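Local coordinates for Rho guanyl nucleotide exchange factor (Rom2), putative (Aspergillus fumigatus Af293, PDB 5O51), which probably acts as a guanine-nucleotide exchange factor for Rho-type GTPases, this chain being its CNH domain, a seven-bladed beta-propeller, at residues R21-G31 with N306-R315; T132-E143 with K169-S180. One frame throughout, in Å; residues are numbered along the deposited sequence.

Interaction 1 (R21-G31 with N306-R315); sequences RVNCLVPVDGG and NIRMLHSSTR
The imidazole of His311 receives the Pro27 ring on one face: Pro27 CD sits 3.5 Å from the ring centroid, almost on the ring normal, in a CH-pi contact, and Pro27 CG leans toward CE1. The guanidinium of Arg315, poorly ordered, carries Gly31 CA over one face and Ser313 OG over the other, with Pro27 CG at its edge. Arg308 offers its edge to strand 22-28. Its NH1 donates to Val22 O at 2.9 Å, nearly in the guanidinium plane and with an N-H...O angle of 151°, while Asn306 ND2, hydrogen-bonded to Glu322, lies over one face toward the rim. Bends at chi2 and chi3 curl the Arg308 chain back, and NE and NH2 both reach Asn306 O, fixing the rotation of the group. Asp328 forms salt bridges with both Arg21 and Arg308.

Strands 22-28 and 307-312 are the innermost strands of two neighbouring blades of the beta-propeller, the second blade being the one that strand 8-12 completes at its outer edge. They run side by side, 13° from parallel and 5.9 Å apart at the axes. A water joins the backbones, accepting from Leu25 N at 3.0 Å and donating to Leu310 O at 2.8 Å. Beside it, Leu310 fills the interface with both methyls: CD1 meets Leu25 CD1 at 4.1 Å, and CD2 lies 4.1 Å from Val22 CG1 and rests on Cys24 CA. The Leu310 side chain crosses those of Val22 and Leu25 at about right angles.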
loop_
_atom_site.group_PDB
_atom_site.type_symbol
_atom_site.label_atom_id
_atom_site.label_comp_id
_atom_site.label_asym_id
_atom_site.label_seq_id
_atom_site.Cartn_x
_atom_site.Cartn_y
_atom_site.Cartn_z
ATOM N N ARG A 21 -1.376 -5.453 -17.851
ATOM C CA ARG A 21 -2.328 -5.169 -16.766
ATOM C C ARG A 21 -1.862 -3.986 -15.899
ATOM O O ARG A 21 -0.625 -3.651 -15.831
ATOM C CB ARG A 21 -2.484 -6.463 -15.888
ATOM C CG ARG A 21 -3.151 -7.630 -16.661
ATOM C CD ARG A 21 -3.726 -8.773 -15.770
ATOM N NE ARG A 21 -4.317 -9.831 -16.629
ATOM C CZ ARG A 21 -5.526 -9.794 -17.242
ATOM N NH1 ARG A 21 -6.419 -8.791 -17.080
ATOM N NH2 ARG A 21 -5.883 -10.797 -18.016
ATOM N N VAL A 22 -2.787 -3.438 -15.136
ATOM C CA VAL A 22 -2.445 -2.436 -14.110
ATOM C C VAL A 22 -1.763 -3.075 -12.890
ATOM O O VAL A 22 -2.382 -3.846 -12.153
ATOM C CB VAL A 22 -3.719 -1.656 -13.682
ATOM C CG1 VAL A 22 -3.417 -0.646 -12.597
ATOM C CG2 VAL A 22 -4.294 -0.911 -14.878
ATOM N N ASN A 23 -0.502 -2.739 -12.622
ATOM C CA ASN A 23 0.146 -3.269 -11.455
ATOM C C ASN A 23 -0.106 -2.385 -10.191
ATOM O O ASN A 23 -0.114 -2.896 -9.054
ATOM C CB ASN A 23 1.670 -3.341 -11.629
ATOM C CG ASN A 23 2.153 -4.325 -12.734
ATOM O OD1 ASN A 23 1.518 -5.269 -13.050
ATOM N ND2 ASN A 23 3.316 -4.040 -13.313
ATOM N N CYS A 24 -0.146 -1.058 -10.390
ATOM C CA CYS A 24 -0.228 -0.057 -9.297
ATOM C C CYS A 24 -0.805 1.243 -9.786
ATOM O O CYS A 24 -0.977 1.438 -11.002
ATOM C CB CYS A 24 1.147 0.182 -8.677
ATOM S SG CYS A 24 2.447 0.642 -9.838
ATOM N N LEU A 25 -1.146 2.129 -8.847
ATOM C CA LEU A 25 -1.820 3.371 -9.196
ATOM C C LEU A 25 -1.668 4.349 -8.027
ATOM O O LEU A 25 -1.668 3.918 -6.859
ATOM C CB LEU A 25 -3.297 3.067 -9.566
ATOM C CG LEU A 25 -4.335 4.188 -9.789
ATOM C CD1 LEU A 25 -5.501 3.716 -10.628
ATOM C CD2 LEU A 25 -4.929 4.708 -8.490
ATOM N N VAL A 26 -1.551 5.636 -8.333
ATOM C CA VAL A 26 -1.702 6.680 -7.317
ATOM C C VAL A 26 -2.470 7.868 -7.910
ATOM O O VAL A 26 -2.255 8.229 -9.076
ATOM C CB VAL A 26 -0.347 7.145 -6.752
ATOM C CG1 VAL A 26 0.518 7.771 -7.866
ATOM C CG2 VAL A 26 -0.518 8.153 -5.607
ATOM N N PRO A 27 -3.409 8.468 -7.129
ATOM C CA PRO A 27 -4.116 9.670 -7.568
ATOM C C PRO A 27 -3.232 10.890 -7.338
ATOM O O PRO A 27 -2.428 10.850 -6.463
ATOM C CB PRO A 27 -5.390 9.699 -6.678
ATOM C CG PRO A 27 -5.055 8.873 -5.493
ATOM C CD PRO A 27 -4.143 7.782 -6.045
ATOM N N VAL A 28 -3.319 11.909 -8.182
ATOM C CA VAL A 28 -2.543 13.160 -7.975
ATOM C C VAL A 28 -3.514 14.316 -8.232
ATOM O O VAL A 28 -4.662 14.080 -8.640
ATOM C CB VAL A 28 -1.301 13.294 -8.923
ATOM C CG1 VAL A 28 -0.415 12.071 -8.783
ATOM C CG2 VAL A 28 -1.724 13.430 -10.367
ATOM N N ASP A 29 -3.046 15.544 -7.995
ATOM C CA ASP A 29 -3.811 16.750 -8.346
ATOM C C ASP A 29 -5.133 16.741 -7.612
ATOM O O ASP A 29 -6.206 16.825 -8.230
ATOM C CB ASP A 29 -4.054 16.809 -9.880
ATOM C CG ASP A 29 -3.266 17.909 -10.570
ATOM O OD1 ASP A 29 -3.749 19.080 -10.550
ATOM O OD2 ASP A 29 -2.199 17.587 -11.168
ATOM N N GLY A 30 -5.050 16.565 -6.302
ATOM C CA GLY A 30 -6.222 16.411 -5.447
ATOM C C GLY A 30 -7.185 15.341 -5.873
ATOM O O GLY A 30 -8.390 15.492 -5.657
ATOM N N GLY A 31 -6.705 14.248 -6.481
ATOM C CA GLY A 31 -7.621 13.154 -6.845
ATOM C C GLY A 31 -8.283 13.394 -8.195
ATOM O O GLY A 31 -9.062 12.581 -8.697
ATOM N N ASN A 306 -7.829 -12.358 -9.883
ATOM C CA ASN A 306 -6.673 -11.477 -9.828
ATOM C C ASN A 306 -7.093 -10.056 -9.349
ATOM O O ASN A 306 -6.833 -9.055 -9.989
ATOM C CB ASN A 306 -5.938 -11.449 -11.201
ATOM C CG ASN A 306 -4.557 -10.763 -11.147
ATOM O OD1 ASN A 306 -3.955 -10.562 -10.090
ATOM N ND2 ASN A 306 -4.047 -10.407 -12.324
ATOM N N ILE A 307 -7.758 -10.009 -8.208
ATOM C CA ILE A 307 -8.154 -8.741 -7.565
ATOM C C ILE A 307 -6.959 -8.154 -6.882
ATOM O O ILE A 307 -6.291 -8.874 -6.184
ATOM C CB ILE A 307 -9.257 -8.950 -6.504
ATOM C CG1 ILE A 307 -10.536 -9.420 -7.200
ATOM C CG2 ILE A 307 -9.396 -7.616 -5.670
ATOM C CD1 ILE A 307 -11.602 -10.058 -6.289
ATOM N N ARG A 308 -6.653 -6.886 -7.136
ATOM C CA ARG A 308 -5.495 -6.150 -6.542
ATOM C C ARG A 308 -6.065 -4.841 -5.938
ATOM O O ARG A 308 -6.635 -4.022 -6.690
ATOM C CB ARG A 308 -4.531 -5.713 -7.668
ATOM C CG ARG A 308 -3.744 -6.834 -8.307
ATOM C CD ARG A 308 -3.578 -6.635 -9.826
ATOM N NE ARG A 308 -4.738 -7.117 -10.554
ATOM C CZ ARG A 308 -5.142 -6.766 -11.761
ATOM N NH1 ARG A 308 -4.521 -5.845 -12.499
ATOM N NH2 ARG A 308 -6.215 -7.334 -12.240
ATOM N N MET A 309 -5.896 -4.613 -4.642
ATOM C CA MET A 309 -6.231 -3.300 -4.105
ATOM C C MET A 309 -5.218 -2.254 -4.582
ATOM O O MET A 309 -4.027 -2.411 -4.376
ATOM C CB MET A 309 -6.296 -3.330 -2.575
ATOM C CG MET A 309 -6.936 -2.058 -1.998
ATOM S SD MET A 309 -6.827 -1.917 -0.209
ATOM C CE MET A 309 -5.338 -0.865 -0.170
ATOM N N LEU A 310 -5.670 -1.170 -5.213
ATOM C CA LEU A 310 -4.710 -0.164 -5.741
ATOM C C LEU A 310 -4.394 1.010 -4.819
ATOM O O LEU A 310 -3.255 1.381 -4.702
ATOM C CB LEU A 310 -5.143 0.363 -7.110
ATOM C CG LEU A 310 -5.295 -0.723 -8.189
ATOM C CD1 LEU A 310 -6.018 -0.135 -9.377
ATOM C CD2 LEU A 310 -3.935 -1.338 -8.547
ATOM N N HIS A 311 -5.400 1.592 -4.178
ATOM C CA HIS A 311 -5.228 2.793 -3.372
ATOM C C HIS A 311 -6.509 3.009 -2.536
ATOM O O HIS A 311 -7.643 2.892 -3.024
ATOM C CB HIS A 311 -5.008 4.044 -4.283
ATOM C CG HIS A 311 -4.524 5.253 -3.539
ATOM N ND1 HIS A 311 -5.365 6.247 -3.088
ATOM C CD2 HIS A 311 -3.281 5.596 -3.130
ATOM C CE1 HIS A 311 -4.652 7.144 -2.432
ATOM N NE2 HIS A 311 -3.391 6.745 -2.428
ATOM N N SER A 312 -6.290 3.401 -1.304
ATOM C CA SER A 312 -7.348 3.707 -0.390
ATOM C C SER A 312 -7.184 5.170 0.091
ATOM O O SER A 312 -6.185 5.500 0.680
ATOM C CB SER A 312 -7.196 2.783 0.844
ATOM O OG SER A 312 -8.057 3.240 1.837
ATOM N N SER A 313 -8.186 5.999 -0.111
ATOM C CA SER A 313 -8.155 7.402 0.435
ATOM C C SER A 313 -9.493 7.726 1.117
ATOM O O SER A 313 -10.454 6.947 0.994
ATOM C CB SER A 313 -7.920 8.416 -0.696
ATOM O OG SER A 313 -9.055 8.539 -1.585
ATOM N N THR A 314 -9.601 8.923 1.717
ATOM C CA THR A 314 -10.864 9.334 2.367
ATOM C C THR A 314 -11.963 9.371 1.321
ATOM O O THR A 314 -13.106 9.167 1.664
ATOM C CB THR A 314 -10.736 10.725 3.086
ATOM O OG1 THR A 314 -10.629 11.741 2.097
ATOM C CG2 THR A 314 -9.470 10.807 3.927
ATOM N N ARG A 315 -11.596 9.613 0.045
ATOM C CA ARG A 315 -12.532 9.639 -1.111
ATOM C C ARG A 315 -13.119 8.261 -1.494
ATOM O O ARG A 315 -14.341 8.109 -1.625
ATOM C CB ARG A 315 -11.840 10.167 -2.411
ATOM C CG ARG A 315 -11.025 11.448 -2.351
ATOM C CD ARG A 315 -10.391 11.820 -3.709
ATOM N NE ARG A 315 -8.978 11.379 -3.846
ATOM C CZ ARG A 315 -7.928 11.908 -3.195
ATOM N NH1 ARG A 315 -8.103 12.910 -2.333
ATOM N NH2 ARG A 315 -6.687 11.418 -3.374
HETATM O O HOH W 1 -1.074 0.692 -6.236
#

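Interaction 2 (T132-E143 with K169-S180); sequences TSALSSTIKVYE and KPFKEYYIPAES
In one blade of the beta-propeller, strand 137-143 pairs antiparallel with the outer strand 169-176, and the chain then passes through residues 177-179 to the inner strand of the next blade. Within the ladder, Ile139 and Tyr174 exchange backbone hydrogen bonds in both directions, as do Glu143 and Lys169 at one end and, with one bond weak, Ser137 and Ile176; Val141 N donates to Lys172 O.

On one face, Ile139 CD1 presses against Ile176 CG1 at 3.5 Å, tighter than usual. Val141 spreads its two methyls: CG2, placed beside the backbone N, touches the edge of the Tyr174 ring at CE1 (3.7 Å), and CG1 meets the edge of the Phe171 ring at CD2 (3.9 Å). Phe171 has Lys172 CG over one face and makes a cation-pi contact with Arg124, which also forms a salt bridge with Glu143. On the other face Lys140 and Glu173 lie side by side, Lys140 CE 3.5 Å from Glu173 OE1, their charged ends not in contact.

Where the strands end, Ser137 OG accepts from Thr132 OG1 (2.6 Å) and Ser180 OG (2.9 Å) and donates to Ala178 O (2.7 Å), while Ser180 N points almost straight, at 177°, to Thr132 OG1, 2.9 Å away.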
loop_
_atom_site.group_PDB
_atom_site.type_symbol
_atom_site.label_atom_id
_atom_site.label_comp_id
_atom_site.label_asym_id
_atom_site.label_seq_id
_atom_site.Cartn_x
_atom_site.Cartn_y
_atom_site.Cartn_z
ATOM N N THR A 132 14.425 -7.307 1.052
ATOM C CA THR A 132 14.014 -8.401 1.923
ATOM C C THR A 132 14.122 -9.709 1.176
ATOM O O THR A 132 13.991 -9.734 -0.041
ATOM C CB THR A 132 12.556 -8.196 2.445
ATOM O OG1 THR A 132 12.216 -9.184 3.442
ATOM C CG2 THR A 132 11.525 -8.242 1.294
ATOM N N SER A 133 14.395 -10.779 1.919
ATOM C CA SER A 133 14.355 -12.165 1.422
ATOM C C SER A 133 13.809 -13.045 2.558
ATOM O O SER A 133 13.561 -12.533 3.637
ATOM C CB SER A 133 15.770 -12.615 1.019
ATOM O OG SER A 133 16.741 -12.202 1.972
ATOM N N ALA A 134 13.605 -14.346 2.328
ATOM C CA ALA A 134 13.513 -15.319 3.442
ATOM C C ALA A 134 14.965 -15.442 3.916
ATOM O O ALA A 134 15.814 -15.942 3.174
ATOM C CB ALA A 134 12.965 -16.662 2.973
ATOM N N LEU A 135 15.243 -14.939 5.121
ATOM C CA LEU A 135 16.601 -14.633 5.620
ATOM C C LEU A 135 16.511 -13.313 6.388
ATOM O O LEU A 135 16.409 -13.315 7.609
ATOM C CB LEU A 135 17.690 -14.589 4.497
ATOM C CG LEU A 135 19.161 -14.189 4.755
ATOM C CD1 LEU A 135 20.122 -15.279 4.287
ATOM C CD2 LEU A 135 19.525 -12.855 4.107
ATOM N N SER A 136 16.471 -12.186 5.678
ATOM C CA SER A 136 16.584 -10.891 6.338
ATOM C C SER A 136 16.012 -9.731 5.510
ATOM O O SER A 136 15.504 -9.933 4.388
ATOM C CB SER A 136 18.067 -10.629 6.702
ATOM O OG SER A 136 18.752 -9.904 5.690
ATOM N N SER A 137 16.150 -8.526 6.080
ATOM C CA SER A 137 15.585 -7.314 5.529
ATOM C C SER A 137 16.486 -6.124 5.843
ATOM O O SER A 137 16.957 -5.978 6.949
ATOM C CB SER A 137 14.147 -7.090 6.095
ATOM O OG SER A 137 13.189 -8.073 5.624
ATOM N N THR A 138 16.711 -5.256 4.874
ATOM C CA THR A 138 17.525 -4.060 5.079
ATOM C C THR A 138 16.658 -2.856 4.781
ATOM O O THR A 138 16.074 -2.783 3.686
ATOM C CB THR A 138 18.701 -4.042 4.117
ATOM O OG1 THR A 138 19.464 -5.239 4.305
ATOM C CG2 THR A 138 19.558 -2.761 4.316
ATOM N N ILE A 139 16.591 -1.923 5.733
ATOM C CA ILE A 139 15.730 -0.768 5.619
ATOM C C ILE A 139 16.535 0.522 5.516
ATOM O O ILE A 139 17.316 0.822 6.408
ATOM C CB ILE A 139 14.809 -0.634 6.846
ATOM C CG1 ILE A 139 13.762 -1.750 6.888
ATOM C CG2 ILE A 139 14.103 0.707 6.814
ATOM C CD1 ILE A 139 14.131 -2.896 7.785
ATOM N N LYS A 140 16.252 1.340 4.499
ATOM C CA LYS A 140 16.908 2.628 4.327
ATOM C C LYS A 140 15.891 3.749 4.356
ATOM O O LYS A 140 14.783 3.599 3.838
ATOM C CB LYS A 140 17.671 2.674 3.025
ATOM C CG LYS A 140 18.920 1.832 2.993
ATOM C CD LYS A 140 19.959 2.467 2.072
ATOM C CE LYS A 140 21.070 1.491 1.711
ATOM N NZ LYS A 140 21.460 1.603 0.277
ATOM N N VAL A 141 16.277 4.876 4.939
ATOM C CA VAL A 141 15.351 5.958 5.248
ATOM C C VAL A 141 15.902 7.253 4.613
ATOM O O VAL A 141 17.087 7.363 4.486
ATOM C CB VAL A 141 15.182 5.998 6.771
ATOM C CG1 VAL A 141 14.116 7.000 7.186
ATOM C CG2 VAL A 141 14.885 4.593 7.290
ATOM N N TYR A 142 15.056 8.167 4.125
ATOM C CA TYR A 142 15.508 9.324 3.285
ATOM C C TYR A 142 14.763 10.586 3.586
ATOM O O TYR A 142 13.589 10.535 3.900
ATOM C CB TYR A 142 15.281 9.072 1.798
ATOM C CG TYR A 142 16.196 8.043 1.221
ATOM C CD1 TYR A 142 15.925 6.699 1.398
ATOM C CD2 TYR A 142 17.336 8.406 0.512
ATOM C CE1 TYR A 142 16.764 5.723 0.912
ATOM C CE2 TYR A 142 18.189 7.435 0.034
ATOM C CZ TYR A 142 17.887 6.095 0.234
ATOM O OH TYR A 142 18.683 5.088 -0.250
ATOM N N GLU A 143 15.409 11.735 3.399
ATOM C CA GLU A 143 14.796 13.021 3.756
ATOM C C GLU A 143 14.930 14.026 2.610
ATOM O O GLU A 143 15.890 13.965 1.871
ATOM C CB GLU A 143 15.430 13.565 5.059
ATOM C CG GLU A 143 16.951 13.833 5.036
ATOM C CD GLU A 143 17.584 14.070 6.432
ATOM O OE1 GLU A 143 16.866 14.381 7.414
ATOM O OE2 GLU A 143 18.827 13.935 6.555
ATOM N N LYS A 169 18.085 13.005 0.091
ATOM C CA LYS A 169 19.369 12.595 0.681
ATOM C C LYS A 169 19.137 11.461 1.708
ATOM O O LYS A 169 18.124 11.493 2.436
ATOM C CB LYS A 169 20.078 13.806 1.329
ATOM C CG LYS A 169 19.297 14.562 2.420
ATOM C CD LYS A 169 19.948 15.881 2.846
ATOM C CE LYS A 169 19.861 16.973 1.782
ATOM N NZ LYS A 169 18.477 17.283 1.330
ATOM N N PRO A 170 20.059 10.451 1.772
ATOM C CA PRO A 170 19.931 9.406 2.817
ATOM C C PRO A 170 20.013 9.972 4.237
ATOM O O PRO A 170 20.299 11.160 4.421
ATOM C CB PRO A 170 21.108 8.450 2.541
ATOM C CG PRO A 170 21.529 8.737 1.141
ATOM C CD PRO A 170 21.217 10.192 0.893
ATOM N N PHE A 171 19.767 9.119 5.226
ATOM C CA PHE A 171 19.569 9.583 6.597
ATOM C C PHE A 171 19.894 8.510 7.659
ATOM O O PHE A 171 20.797 8.714 8.464
ATOM C CB PHE A 171 18.150 10.145 6.722
ATOM C CG PHE A 171 17.694 10.322 8.129
ATOM C CD1 PHE A 171 18.430 11.100 9.019
ATOM C CD2 PHE A 171 16.532 9.707 8.578
ATOM C CE1 PHE A 171 18.012 11.264 10.331
ATOM C CE2 PHE A 171 16.111 9.864 9.889
ATOM C CZ PHE A 171 16.849 10.641 10.764
ATOM N N LYS A 172 19.167 7.395 7.677
ATOM C CA LYS A 172 19.426 6.306 8.629
ATOM C C LYS A 172 19.160 4.980 7.954
ATOM O O LYS A 172 18.352 4.910 7.030
ATOM C CB LYS A 172 18.507 6.414 9.860
ATOM C CG LYS A 172 18.557 7.739 10.631
ATOM C CD LYS A 172 19.747 7.867 11.579
ATOM C CE LYS A 172 19.399 7.394 12.988
ATOM N NZ LYS A 172 20.569 7.366 13.908
ATOM N N GLU A 173 19.814 3.934 8.433
ATOM C CA GLU A 173 19.695 2.576 7.877
ATOM C C GLU A 173 19.426 1.615 9.024
ATOM O O GLU A 173 19.677 1.971 10.165
ATOM C CB GLU A 173 20.983 2.208 7.150
ATOM C CG GLU A 173 20.913 0.874 6.424
ATOM C CD GLU A 173 22.118 0.607 5.547
ATOM O OE1 GLU A 173 22.631 1.541 4.894
ATOM O OE2 GLU A 173 22.547 -0.562 5.513
ATOM N N TYR A 174 18.871 0.437 8.751
ATOM C CA TYR A 174 18.579 -0.576 9.791
ATOM C C TYR A 174 18.704 -1.965 9.208
ATOM O O TYR A 174 18.658 -2.148 7.984
ATOM C CB TYR A 174 17.164 -0.426 10.442
ATOM C CG TYR A 174 16.840 0.962 10.940
ATOM C CD1 TYR A 174 16.539 1.974 10.033
ATOM C CD2 TYR A 174 16.847 1.280 12.302
ATOM C CE1 TYR A 174 16.269 3.261 10.442
ATOM C CE2 TYR A 174 16.578 2.574 12.733
ATOM C CZ TYR A 174 16.285 3.563 11.790
ATOM O OH TYR A 174 16.004 4.874 12.110
ATOM N N TYR A 175 18.858 -2.937 10.097
ATOM C CA TYR A 175 18.927 -4.350 9.730
ATOM C C TYR A 175 17.910 -5.149 10.558
ATOM O O TYR A 175 17.647 -4.806 11.704
ATOM C CB TYR A 175 20.342 -4.898 9.949
ATOM C CG TYR A 175 20.386 -6.402 9.762
ATOM C CD1 TYR A 175 20.516 -6.952 8.487
ATOM C CD2 TYR A 175 20.217 -7.283 10.856
ATOM C CE1 TYR A 175 20.517 -8.331 8.294
ATOM C CE2 TYR A 175 20.207 -8.669 10.674
ATOM C CZ TYR A 175 20.371 -9.185 9.388
ATOM O OH TYR A 175 20.388 -10.552 9.163
ATOM N N ILE A 176 17.328 -6.195 9.969
ATOM C CA ILE A 176 16.253 -6.986 10.604
ATOM C C ILE A 176 16.464 -8.438 10.175
ATOM O O ILE A 176 16.436 -8.726 8.959
ATOM C CB ILE A 176 14.812 -6.585 10.118
ATOM C CG1 ILE A 176 14.445 -5.111 10.434
ATOM C CG2 ILE A 176 13.731 -7.547 10.662
ATOM C CD1 ILE A 176 13.957 -4.854 11.838
ATOM N N PRO A 177 16.627 -9.369 11.137
ATOM C CA PRO A 177 16.843 -10.778 10.760
ATOM C C PRO A 177 15.541 -11.549 10.524
ATOM O O PRO A 177 15.286 -12.534 11.223
ATOM C CB PRO A 177 17.620 -11.336 11.971
ATOM C CG PRO A 177 17.075 -10.562 13.125
ATOM C CD PRO A 177 16.842 -9.165 12.591
ATOM N N ALA A 178 14.744 -11.093 9.548
ATOM C CA ALA A 178 13.540 -11.804 9.054
ATOM C C ALA A 178 12.968 -11.247 7.717
ATOM O O ALA A 178 13.176 -10.086 7.357
ATOM C CB ALA A 178 12.458 -11.793 10.116
ATOM N N GLU A 179 12.227 -12.093 7.011
ATOM C CA GLU A 179 11.453 -11.672 5.831
ATOM C C GLU A 179 10.336 -10.663 6.224
ATOM O O GLU A 179 9.534 -10.961 7.126
ATOM C CB GLU A 179 10.832 -12.900 5.145
ATOM C CG GLU A 179 10.234 -12.629 3.755
ATOM C CD GLU A 179 9.635 -13.863 3.091
ATOM O OE1 GLU A 179 9.013 -14.697 3.790
ATOM O OE2 GLU A 179 9.779 -13.997 1.855
ATOM N N SER A 180 10.298 -9.500 5.545
ATOM C CA SER A 180 9.319 -8.418 5.834
ATOM C C SER A 180 8.210 -8.293 4.790
ATOM O O SER A 180 8.509 -8.176 3.611
ATOM C CB SER A 180 10.012 -7.080 5.939
ATOM O OG SER A 180 10.845 -7.053 7.062
#

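How the interactions relate
Both contacts belong to the same seven-bladed propeller: one packs two blades together near its centre, the other builds the antiparallel sheet of a single blade. Interaction 1 joins the first blade to the last, the blade that the N-terminal strand 8-12 completes, bringing strand 22-28 against strand 307-312; interaction 2 lies within the sheet of strands 115-120 to 169-176. Their centres are 25 Å apart and their nearest atoms about 16 Å, and they do not meet. Both segments of interaction 2 fall between the two segments of interaction 1 in sequence. Interaction 1 lies among inner strands, whereas interaction 2 runs to a blade's outer edge and, through Ser180, reaches the start of the following blade.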